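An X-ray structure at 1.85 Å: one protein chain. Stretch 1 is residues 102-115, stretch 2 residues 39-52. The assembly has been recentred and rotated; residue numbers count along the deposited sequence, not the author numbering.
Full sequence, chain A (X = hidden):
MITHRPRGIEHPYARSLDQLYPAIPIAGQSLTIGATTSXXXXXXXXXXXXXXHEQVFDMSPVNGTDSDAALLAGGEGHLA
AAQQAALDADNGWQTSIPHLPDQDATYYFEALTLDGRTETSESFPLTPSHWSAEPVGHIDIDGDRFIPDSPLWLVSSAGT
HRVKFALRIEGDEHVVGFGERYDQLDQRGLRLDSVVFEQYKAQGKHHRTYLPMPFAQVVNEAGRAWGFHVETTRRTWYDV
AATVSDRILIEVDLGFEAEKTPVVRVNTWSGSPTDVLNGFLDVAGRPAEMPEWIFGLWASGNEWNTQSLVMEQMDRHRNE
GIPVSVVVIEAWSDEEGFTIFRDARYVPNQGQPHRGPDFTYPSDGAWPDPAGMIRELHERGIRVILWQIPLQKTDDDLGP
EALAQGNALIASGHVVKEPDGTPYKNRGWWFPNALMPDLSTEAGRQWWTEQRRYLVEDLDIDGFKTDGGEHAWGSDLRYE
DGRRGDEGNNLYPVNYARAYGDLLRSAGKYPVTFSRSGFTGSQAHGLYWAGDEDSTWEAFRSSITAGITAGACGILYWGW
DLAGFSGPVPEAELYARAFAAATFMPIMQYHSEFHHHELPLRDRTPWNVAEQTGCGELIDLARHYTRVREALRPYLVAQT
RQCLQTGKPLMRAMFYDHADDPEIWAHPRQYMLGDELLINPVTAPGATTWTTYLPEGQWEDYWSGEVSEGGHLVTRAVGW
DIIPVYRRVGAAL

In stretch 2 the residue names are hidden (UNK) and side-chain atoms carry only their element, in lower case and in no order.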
ATOM      1  N   ASP A 102     -27.821  26.699   9.375  1.00 44.12           N
ATOM      2  CA  ASP A 102     -28.131  25.441  10.059  1.00 43.94           C
ATOM      3  C   ASP A 102     -29.621  25.109   9.897  1.00 44.18           C
ATOM      4  O   ASP A 102     -30.360  25.015  10.872  1.00 45.70           O
ATOM      5  CB  ASP A 102     -27.729  25.516  11.548  1.00 45.95           C
ATOM      6  CG  ASP A 102     -27.660  24.135  12.221  1.00 46.18           C
ATOM      7  OD1 ASP A 102     -27.965  23.113  11.585  1.00 45.50           O
ATOM      8  OD2 ASP A 102     -27.288  24.064  13.407  1.00 49.97           O
ATOM      9  N   GLN A 103     -30.050  24.938   8.653  1.00 44.23           N
ATOM     10  CA  GLN A 103     -31.434  24.583   8.326  1.00 44.49           C
ATOM     11  C   GLN A 103     -31.372  23.532   7.227  1.00 41.01           C
ATOM     12  O   GLN A 103     -30.540  23.640   6.315  1.00 40.25           O
ATOM     13  CB  GLN A 103     -32.219  25.805   7.830  1.00 48.04           C
ATOM     14  CG  GLN A 103     -32.203  27.019   8.748  1.00 51.96           C
ATOM     15  CD  GLN A 103     -32.902  28.236   8.149  1.00 56.62           C
ATOM     16  OE1 GLN A 103     -33.505  28.159   7.077  1.00 58.59           O
ATOM     17  NE2 GLN A 103     -32.827  29.374   8.848  1.00 60.37           N
ATOM     18  N   ASP A 104     -32.222  22.515   7.311  1.00 39.42           N
ATOM     19  CA  ASP A 104     -32.289  21.516   6.255  1.00 37.99           C
ATOM     20  C   ASP A 104     -32.951  22.100   5.004  1.00 38.56           C
ATOM     21  O   ASP A 104     -33.779  23.007   5.086  1.00 38.77           O
ATOM     22  CB  ASP A 104     -33.034  20.268   6.710  1.00 39.06           C
ATOM     23  CG  ASP A 104     -32.300  19.516   7.797  1.00 39.17           C
ATOM     24  OD1 ASP A 104     -31.110  19.818   8.048  1.00 37.23           O
ATOM     25  OD2 ASP A 104     -32.928  18.628   8.408  1.00 40.34           O
ATOM     26  N   ALA A 105     -32.546  21.575   3.855  1.00 37.01           N
ATOM     27  CA  ALA A 105     -32.985  22.098   2.564  1.00 37.35           C
ATOM     28  C   ALA A 105     -32.958  21.004   1.521  1.00 36.10           C
ATOM     29  O   ALA A 105     -32.530  19.875   1.779  1.00 35.05           O
ATOM     30  CB  ALA A 105     -32.082  23.255   2.142  1.00 36.56           C
ATOM     31  N   THR A 106     -33.408  21.362   0.332  1.00 36.44           N
ATOM     32  CA  THR A 106     -33.247  20.523  -0.831  1.00 36.08           C
ATOM     33  C   THR A 106     -32.667  21.413  -1.939  1.00 33.93           C
ATOM     34  O   THR A 106     -32.843  22.634  -1.901  1.00 34.50           O
ATOM     35  CB  THR A 106     -34.595  19.861  -1.200  1.00 38.88           C
ATOM     36  OG1 THR A 106     -34.368  18.866  -2.192  1.00 42.72           O
ATOM     37  CG2 THR A 106     -35.575  20.848  -1.736  1.00 39.97           C
ATOM     38  N   TYR A 107     -31.956  20.831  -2.896  1.00 31.52           N
ATOM     39  CA  TYR A 107     -31.447  21.622  -4.024  1.00 30.58           C
ATOM     40  C   TYR A 107     -31.510  20.850  -5.324  1.00 29.94           C
ATOM     41  O   TYR A 107     -31.566  19.624  -5.332  1.00 29.79           O
ATOM     42  CB  TYR A 107     -30.015  22.169  -3.767  1.00 29.45           C
ATOM     43  CG  TYR A 107     -28.961  21.101  -3.565  1.00 28.75           C
ATOM     44  CD1 TYR A 107     -28.752  20.526  -2.318  1.00 28.68           C
ATOM     45  CD2 TYR A 107     -28.178  20.653  -4.631  1.00 27.81           C
ATOM     46  CE1 TYR A 107     -27.803  19.521  -2.140  1.00 28.01           C
ATOM     47  CE2 TYR A 107     -27.224  19.653  -4.462  1.00 27.50           C
ATOM     48  CZ  TYR A 107     -27.029  19.092  -3.212  1.00 27.52           C
ATOM     49  OH  TYR A 107     -26.096  18.083  -3.044  1.00 26.80           O
ATOM     50  N   TYR A 108     -31.545  21.600  -6.423  1.00 29.71           N
ATOM     51  CA  TYR A 108     -31.497  21.028  -7.756  1.00 28.74           C
ATOM     52  C   TYR A 108     -30.833  22.002  -8.711  1.00 27.30           C
ATOM     53  O   TYR A 108     -30.649  23.179  -8.383  1.00 27.00           O
ATOM     54  CB  TYR A 108     -32.895  20.621  -8.224  1.00 30.64           C
ATOM     55  CG  TYR A 108     -33.856  21.764  -8.544  1.00 32.58           C
ATOM     56  CD1 TYR A 108     -33.913  22.312  -9.817  1.00 32.56           C
ATOM     57  CD2 TYR A 108     -34.728  22.268  -7.568  1.00 34.79           C
ATOM     58  CE1 TYR A 108     -34.793  23.349 -10.115  1.00 35.15           C
ATOM     59  CE2 TYR A 108     -35.609  23.304  -7.857  1.00 36.47           C
ATOM     60  CZ  TYR A 108     -35.632  23.830  -9.134  1.00 36.62           C
ATOM     61  OH  TYR A 108     -36.477  24.849  -9.438  1.00 39.59           O
ATOM     62  N   PHE A 109     -30.474  21.503  -9.882  1.00 26.26           N
ATOM     63  CA  PHE A 109     -29.770  22.286 -10.886  1.00 26.22           C
ATOM     64  C   PHE A 109     -30.609  22.430 -12.140  1.00 27.02           C
ATOM     65  O   PHE A 109     -31.373  21.533 -12.472  1.00 27.69           O
ATOM     66  CB  PHE A 109     -28.454  21.619 -11.238  1.00 25.32           C
ATOM     67  CG  PHE A 109     -27.555  21.423 -10.053  1.00 25.57           C
ATOM     68  CD1 PHE A 109     -26.711  22.451  -9.628  1.00 25.92           C
ATOM     69  CD2 PHE A 109     -27.565  20.234  -9.350  1.00 25.44           C
ATOM     70  CE1 PHE A 109     -25.877  22.267  -8.533  1.00 25.62           C
ATOM     71  CE2 PHE A 109     -26.759  20.054  -8.245  1.00 25.67           C
ATOM     72  CZ  PHE A 109     -25.910  21.069  -7.838  1.00 25.53           C
ATOM     73  N   GLU A 110     -30.426  23.547 -12.828  1.00 27.45           N
ATOM     74  CA  GLU A 110     -31.079  23.810 -14.083  1.00 29.15           C
ATOM     75  C   GLU A 110     -30.067  24.401 -15.059  1.00 28.42           C
ATOM     76  O   GLU A 110     -29.424  25.413 -14.757  1.00 28.13           O
ATOM     77  CB  GLU A 110     -32.234  24.767 -13.838  1.00 32.46           C
ATOM     78  CG  GLU A 110     -33.282  24.783 -14.914  1.00 35.41           C
ATOM     79  CD  GLU A 110     -34.286  25.888 -14.682  1.00 38.58           C
ATOM     80  OE1 GLU A 110     -35.343  25.610 -14.088  1.00 41.25           O
ATOM     81  OE2 GLU A 110     -33.991  27.041 -15.053  1.00 41.36           O
ATOM     82  N   ALA A 111     -29.926  23.777 -16.231  1.00 27.26           N
ATOM     83  CA  ALA A 111     -28.985  24.232 -17.255  1.00 26.96           C
ATOM     84  C   ALA A 111     -29.718  24.638 -18.520  1.00 27.62           C
ATOM     85  O   ALA A 111     -30.779  24.093 -18.818  1.00 28.40           O
ATOM     86  CB  ALA A 111     -27.997  23.120 -17.583  1.00 26.92           C
ATOM     87  N   LEU A 112     -29.133  25.577 -19.262  1.00 27.63           N
ATOM     88  CA  LEU A 112     -29.582  25.911 -20.614  1.00 27.56           C
ATOM     89  C   LEU A 112     -28.484  25.494 -21.597  1.00 27.01           C
ATOM     90  O   LEU A 112     -27.343  25.995 -21.532  1.00 27.41           O
ATOM     91  CB  LEU A 112     -29.889  27.401 -20.739  1.00 28.66           C
ATOM     92  CG  LEU A 112     -30.558  27.857 -22.036  1.00 29.61           C
ATOM     93  CD1 LEU A 112     -31.962  27.279 -22.172  1.00 29.96           C
ATOM     94  CD2 LEU A 112     -30.602  29.376 -22.098  1.00 31.40           C
ATOM     95  N   THR A 113     -28.822  24.567 -22.497  1.00 25.67           N
ATOM     96  CA  THR A 113     -27.861  24.043 -23.453  1.00 25.41           C
ATOM     97  C   THR A 113     -27.656  25.080 -24.518  1.00 26.08           C
ATOM     98  O   THR A 113     -28.498  25.965 -24.698  1.00 25.66           O
ATOM     99  CB  THR A 113     -28.331  22.726 -24.096  1.00 25.57           C
ATOM    100  OG1 THR A 113     -29.430  22.972 -24.977  1.00 25.56           O
ATOM    101  CG2 THR A 113     -28.739  21.698 -23.000  1.00 25.30           C
ATOM    102  N   LEU A 114     -26.571  24.947 -25.270  1.00 26.62           N
ATOM    103  CA  LEU A 114     -26.307  25.870 -26.372  1.00 28.07           C
ATOM    104  C   LEU A 114     -27.377  25.905 -27.456  1.00 27.82           C
ATOM    105  O   LEU A 114     -27.542  26.935 -28.109  1.00 27.73           O
ATOM    106  CB  LEU A 114     -24.951  25.571 -27.007  1.00 29.93           C
ATOM    107  CG  LEU A 114     -23.740  25.821 -26.101  1.00 30.93           C
ATOM    108  CD1 LEU A 114     -22.472  25.617 -26.916  1.00 32.73           C
ATOM    109  CD2 LEU A 114     -23.763  27.214 -25.489  1.00 31.48           C
ATOM    110  N   ASP A 115     -28.098  24.791 -27.654  1.00 26.70           N
ATOM    111  CA  ASP A 115     -29.201  24.754 -28.623  1.00 26.59           C
ATOM    112  C   ASP A 115     -30.559  25.167 -28.041  1.00 27.48           C
ATOM    113  O   ASP A 115     -31.570  25.091 -28.748  1.00 28.44           O
ATOM    114  CB  ASP A 115     -29.333  23.363 -29.277  1.00 26.33           C
ATOM    115  CG  ASP A 115     -29.529  22.260 -28.272  1.00 25.41           C
ATOM    116  OD1 ASP A 115     -28.590  22.018 -27.475  1.00 24.80           O
ATOM    117  OD2 ASP A 115     -30.602  21.624 -28.258  1.00 25.36           O
ATOM    118  N   UNK A  39     -23.147  17.892 -22.204  1.00 43.62           N
ATOM    119  CA  UNK A  39     -22.929  18.740 -23.352  1.00 43.63           C
ATOM    120  C   UNK A  39     -22.524  20.132 -22.935  1.00 42.68           C
ATOM    121  O   UNK A  39     -22.518  20.462 -21.745  1.00 43.72           O
ATOM    122  N   UNK A  40     -22.201  20.981 -23.920  1.00 43.36           N
ATOM    123  CA  UNK A  40     -21.935  22.382 -23.617  1.00 40.39           C
ATOM    124  C   UNK A  40     -23.239  23.166 -23.389  1.00 37.78           C
ATOM    125  O   UNK A  40     -24.281  22.920 -24.098  1.00 34.38           O
ATOM    126  c   UNK A  40     -21.207  22.871 -24.866  1.00 42.77           C
ATOM    127  c   UNK A  40     -21.784  22.043 -25.973  1.00 44.40           C
ATOM    128  c   UNK A  40     -22.119  20.704 -25.372  1.00 44.14           C
ATOM    129  N   UNK A  41     -23.143  24.088 -22.413  1.00 34.06           N
ATOM    130  CA  UNK A  41     -24.248  24.892 -21.893  1.00 33.10           C
ATOM    131  C   UNK A  41     -23.854  26.367 -21.777  1.00 32.84           C
ATOM    132  O   UNK A  41     -22.679  26.698 -21.692  1.00 33.13           O
ATOM    133  c   UNK A  41     -24.687  24.360 -20.515  1.00 31.73           C
ATOM    134  s   UNK A  41     -25.536  22.762 -20.610  1.00 31.68           S
ATOM    135  N   UNK A  42     -24.847  27.246 -21.812  1.00 33.10           N
ATOM    136  CA  UNK A  42     -24.626  28.681 -21.685  1.00 34.06           C
ATOM    137  C   UNK A  42     -24.839  29.168 -20.255  1.00 34.40           C
ATOM    138  O   UNK A  42     -24.335  30.218 -19.896  1.00 35.12           O
ATOM    139  c   UNK A  42     -25.550  29.444 -22.634  1.00 34.73           C
ATOM    140  o   UNK A  42     -26.899  29.210 -22.298  1.00 34.51           O
ATOM    141  N   UNK A  43     -25.577  28.401 -19.449  1.00 34.12           N
ATOM    142  CA  UNK A  43     -25.968  28.819 -18.111  1.00 35.66           C
ATOM    143  C   UNK A  43     -26.266  27.585 -17.257  1.00 33.32           C
ATOM    144  O   UNK A  43     -26.765  26.587 -17.752  1.00 31.21           O
ATOM    145  c   UNK A  43     -28.919  31.230 -17.165  1.00 45.61           C
ATOM    146  n   UNK A  43     -30.125  30.429 -17.448  1.00 48.35           N
ATOM    147  c   UNK A  43     -27.217  29.701 -18.211  1.00 38.61           C
ATOM    148  c   UNK A  43     -27.691  30.347 -16.924  1.00 42.17           C
ATOM    149  n   UNK A  43     -32.156  29.921 -18.440  1.00 52.71           N
ATOM    150  c   UNK A  43     -31.122  30.756 -18.291  1.00 52.02           C
ATOM    151  n   UNK A  43     -31.104  31.883 -19.014  1.00 53.15           N
ATOM    152  N   UNK A  44     -25.952  27.682 -15.976  1.00 32.57           N
ATOM    153  CA  UNK A  44     -26.337  26.713 -14.980  1.00 31.96           C
ATOM    154  C   UNK A  44     -26.684  27.442 -13.687  1.00 30.86           C
ATOM    155  O   UNK A  44     -25.919  28.315 -13.240  1.00 30.12           O
ATOM    156  c   UNK A  44     -25.193  24.502 -15.504  1.00 36.90           C
ATOM    157  c   UNK A  44     -25.169  25.778 -14.705  1.00 34.35           C
ATOM    158  s   UNK A  44     -26.204  23.293 -14.629  1.00 42.41           S
ATOM    159  c   UNK A  44     -24.992  22.779 -13.410  1.00 36.80           C
ATOM    160  N   UNK A  45     -27.807  27.068 -13.081  1.00 29.58           N
ATOM    161  CA  UNK A  45     -28.218  27.642 -11.811  1.00 31.43           C
ATOM    162  C   UNK A  45     -28.528  26.562 -10.802  1.00 29.97           C
ATOM    163  O   UNK A  45     -28.996  25.485 -11.153  1.00 28.80           O
ATOM    164  n   UNK A  45     -32.159  32.058 -14.731  1.00 48.02           N
ATOM    165  c   UNK A  45     -30.150  30.796 -13.082  1.00 41.01           C
ATOM    166  c   UNK A  45     -29.421  28.577 -12.007  1.00 34.22           C
ATOM    167  c   UNK A  45     -29.054  29.767 -12.883  1.00 37.04           C
ATOM    168  n   UNK A  45     -31.400  30.197 -13.534  1.00 43.41           N
ATOM    169  c   UNK A  45     -32.320  30.805 -14.281  1.00 47.11           C
ATOM    170  n   UNK A  45     -33.422  30.127 -14.607  1.00 48.19           N
ATOM    171  N   UNK A  46     -28.216  26.848  -9.546  1.00 29.74           N
ATOM    172  CA  UNK A  46     -28.545  25.972  -8.428  1.00 29.24           C
ATOM    173  C   UNK A  46     -29.674  26.619  -7.633  1.00 30.32           C
ATOM    174  O   UNK A  46     -29.522  27.739  -7.123  1.00 30.84           O
ATOM    175  c   UNK A  46     -27.324  25.780  -7.527  1.00 29.07           C
ATOM    176  s   UNK A  46     -27.628  24.642  -6.163  1.00 29.55           S
ATOM    177  N   UNK A  47     -30.795  25.917  -7.525  1.00 30.70           N
ATOM    178  CA  UNK A  47     -31.935  26.369  -6.725  1.00 33.35           C
ATOM    179  C   UNK A  47     -31.905  25.664  -5.373  1.00 33.91           C
ATOM    180  O   UNK A  47     -31.956  24.426  -5.337  1.00 33.34           O
ATOM    181  c   UNK A  47     -33.244  26.012  -7.425  1.00 34.84           C
ATOM    182  c   UNK A  47     -34.586  28.626  -9.836  1.00 38.92           C
ATOM    183  c   UNK A  47     -32.897  26.424  -9.871  1.00 34.89           C
ATOM    184  c   UNK A  47     -33.980  28.237 -11.021  1.00 37.61           C
ATOM    185  c   UNK A  47     -33.134  27.140 -11.037  1.00 35.79           C
ATOM    186  c   UNK A  47     -34.346  27.901  -8.671  1.00 38.08           C
ATOM    187  c   UNK A  47     -33.496  26.795  -8.680  1.00 35.59           C
ATOM    188  N   UNK A  48     -31.804  26.431  -4.286  1.00 34.44           N
ATOM    189  CA  UNK A  48     -31.760  25.868  -2.930  1.00 34.69           C
ATOM    190  C   UNK A  48     -33.048  26.267  -2.211  1.00 36.93           C
ATOM    191  O   UNK A  48     -33.317  27.454  -2.026  1.00 38.15           O
ATOM    192  c   UNK A  48     -30.436  25.640  -0.792  1.00 35.13           C
ATOM    193  c   UNK A  48     -29.234  26.155  -2.913  1.00 33.87           C
ATOM    194  c   UNK A  48     -30.528  26.359  -2.133  1.00 34.81           C
ATOM    195  N   UNK A  49     -33.836  25.273  -1.809  1.00 38.38           N
ATOM    196  CA  UNK A  49     -35.124  25.495  -1.148  1.00 41.98           C
ATOM    197  C   UNK A  49     -34.996  25.284   0.380  1.00 42.64           C
ATOM    198  O   UNK A  49     -34.997  24.152   0.870  1.00 40.93           O
ATOM    199  c   UNK A  49     -36.473  25.727  -4.016  1.00 45.61           C
ATOM    200  c   UNK A  49     -36.197  24.576  -1.752  1.00 43.41           C
ATOM    201  c   UNK A  49     -36.234  24.402  -3.288  1.00 44.47           C
ATOM    202  c   UNK A  49     -37.277  23.367  -3.720  1.00 45.68           C
ATOM    203  N   UNK A  50     -34.857  26.390   1.107  1.00 45.15           N
ATOM    204  CA  UNK A  50     -34.843  26.396   2.584  1.00 47.97           C
ATOM    205  C   UNK A  50     -36.298  26.348   3.111  1.00 51.89           C
ATOM    206  O   UNK A  50     -37.235  26.639   2.361  1.00 52.25           O
ATOM    207  c   UNK A  50     -29.731  26.332   3.715  1.00 44.17           C
ATOM    208  c   UNK A  50     -32.652  28.946   1.425  1.00 48.03           C
ATOM    209  n   UNK A  50     -31.319  29.026   1.081  1.00 46.09           N
ATOM    210  c   UNK A  50     -31.069  26.596   3.677  1.00 44.64           C
ATOM    211  c   UNK A  50     -34.135  27.656   3.121  1.00 49.16           C
ATOM    212  c   UNK A  50     -30.614  28.170   1.884  1.00 45.21           C
ATOM    213  c   UNK A  50     -31.540  27.528   2.750  1.00 45.94           C
ATOM    214  c   UNK A  50     -32.832  28.032   2.437  1.00 47.72           C
ATOM    215  c   UNK A  50     -29.258  27.904   1.923  1.00 43.54           C
ATOM    216  c   UNK A  50     -28.832  26.979   2.835  1.00 43.84           C
ATOM    217  N   UNK A  51     -36.500  26.006   4.402  1.00 55.37           N
ATOM    218  CA  UNK A  51     -37.876  25.866   4.908  1.00 59.09           C
ATOM    219  C   UNK A  51     -38.782  27.062   4.587  1.00 62.30           C
ATOM    220  O   UNK A  51     -39.891  26.870   4.095  1.00 63.59           O
ATOM    221  c   UNK A  51     -37.681  25.718   6.427  1.00 59.62           C
ATOM    222  c   UNK A  51     -35.516  25.851   5.491  1.00 55.32           C
ATOM    223  c   UNK A  51     -36.304  25.160   6.569  1.00 57.43           C
ATOM    224  N   UNK A  52     -38.287  28.272   4.845  1.00 64.69           N
ATOM    225  CA  UNK A  52     -39.059  29.508   4.661  1.00 69.44           C
ATOM    226  C   UNK A  52     -38.631  30.334   3.437  1.00 68.62           C
ATOM    227  O   UNK A  52     -39.451  31.074   2.889  1.00 70.47           O
ATOM    228  c   UNK A  52     -40.115  31.353   6.140  1.00 77.97           C
ATOM    229  c   UNK A  52     -41.390  30.726   6.689  1.00 80.87           C
ATOM    230  o   UNK A  52     -42.298  31.493   7.075  1.00 85.02           O
ATOM    231  c   UNK A  52     -38.968  30.364   5.937  1.00 72.73           C
ATOM    232  o   UNK A  52     -41.494  29.478   6.735  1.00 80.43           O
TER
HETATM  233  O   HOH W   1     -27.872  28.724 -24.708  1.00 39.49           O
HETATM  234  O   HOH W   2     -30.501  27.921 -15.590  1.00 39.39           O

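Position 39 has no side-chain atoms at all, and nothing of stretch 1 lies near it; a CB would be crowded by the ring of the next residue, which suits Gly39. At position 40 three carbons close a ring onto the backbone N, and the CB packs against Leu114 CD1 at 3.7 Å; this is Pro40. Its ring leaves the backbone O free to accept a hydrogen bond from Leu114 N (3.3 Å).

Position 41 carries one carbon and then a sulfur, which lies 3.9 Å from Ala111 CB; this is Cys41, a small side chain whose sulfur packs against that methyl. Position 42 has one carbon and one oxygen, and its backbone N donates to Leu112 O (2.8 Å). This is Ser42, whose OG lies 2.6 Å from water 1, which in turn donates to Thr113 O at 2.8 Å. The chain turns a corner here, and the register slips by one between Leu112 and Thr113 as a beta bulge.

Position 43 shows three carbons, a nitrogen, and a carbon bearing two more nitrogens, one of them 4.0 Å from Leu112 CD2: Arg43. Leu112 CD2 lies over one face of its guanidinium, so the flat group covers an aliphatic side chain while Arg43 NE donates to water 2 (3.1 Å). At position 44 an unbranched chain runs two carbons, sulfur, carbon, and the sulfur packs closely on Ala111 CB, 3.5 Å away. This is Met44, flexible enough to fill buried space.

Position 45 repeats the pattern of three carbons, nitrogen and a carbon with two nitrogens, one of them 3.2 Å from Glu110 OE2. Arg45 answers the charge of Glu110 in a salt bridge, with the carboxylate at the guanidinium edge. Position 46 again has one carbon and one sulfur, the sulfur 3.8 Å from Phe109 CE1. Cys46 fits between larger aromatic neighbours, its SG oblique to the rings of both Tyr107 and Phe109.

Position 47 has one carbon and a six-carbon ring without oxygen, nearly parallel to the Tyr108 ring (7°) but slid aside; hence Phe47. Its CB sits over the tyrosine face, 3.8 Å from the centroid. At position 48 one carbon bears two others, one of them 4.1 Å from Ala105 CB; this is Val48, a beta-branched residue at home in a strand.

Position 49 has four carbons forked at the second, an end carbon 3.6 Å from Thr106 CG2: Leu49, whose branched end meets the threonine methyl. At position 50, one carbon leads to fused rings holding eight carbons and one nitrogen, the closest ring carbon 3.8 Å from Ala105 CB; this is Trp50, its broad indole beside that methyl. At position 51 three carbons close a ring onto the backbone N, one of them 3.4 Å from Asp104 O; Pro51 has no N-H to offer after the strand. Position 52, three carbons ending in two oxygens, touches nothing on stretch 1; Glu52 is poorly ordered, its charge suited to an exposed site.

The contact is an antiparallel ladder of backbone hydrogen bonds. Arg43, Arg45, Phe47 and Leu49 share one face with Thr106, Tyr108, Glu110 and Leu112; Met44, Cys46 and Val48 pack on the buried face with Tyr107, Phe109 and Ala111.

Stretch 2 (39-52) GPCSRMRCFVLWPE
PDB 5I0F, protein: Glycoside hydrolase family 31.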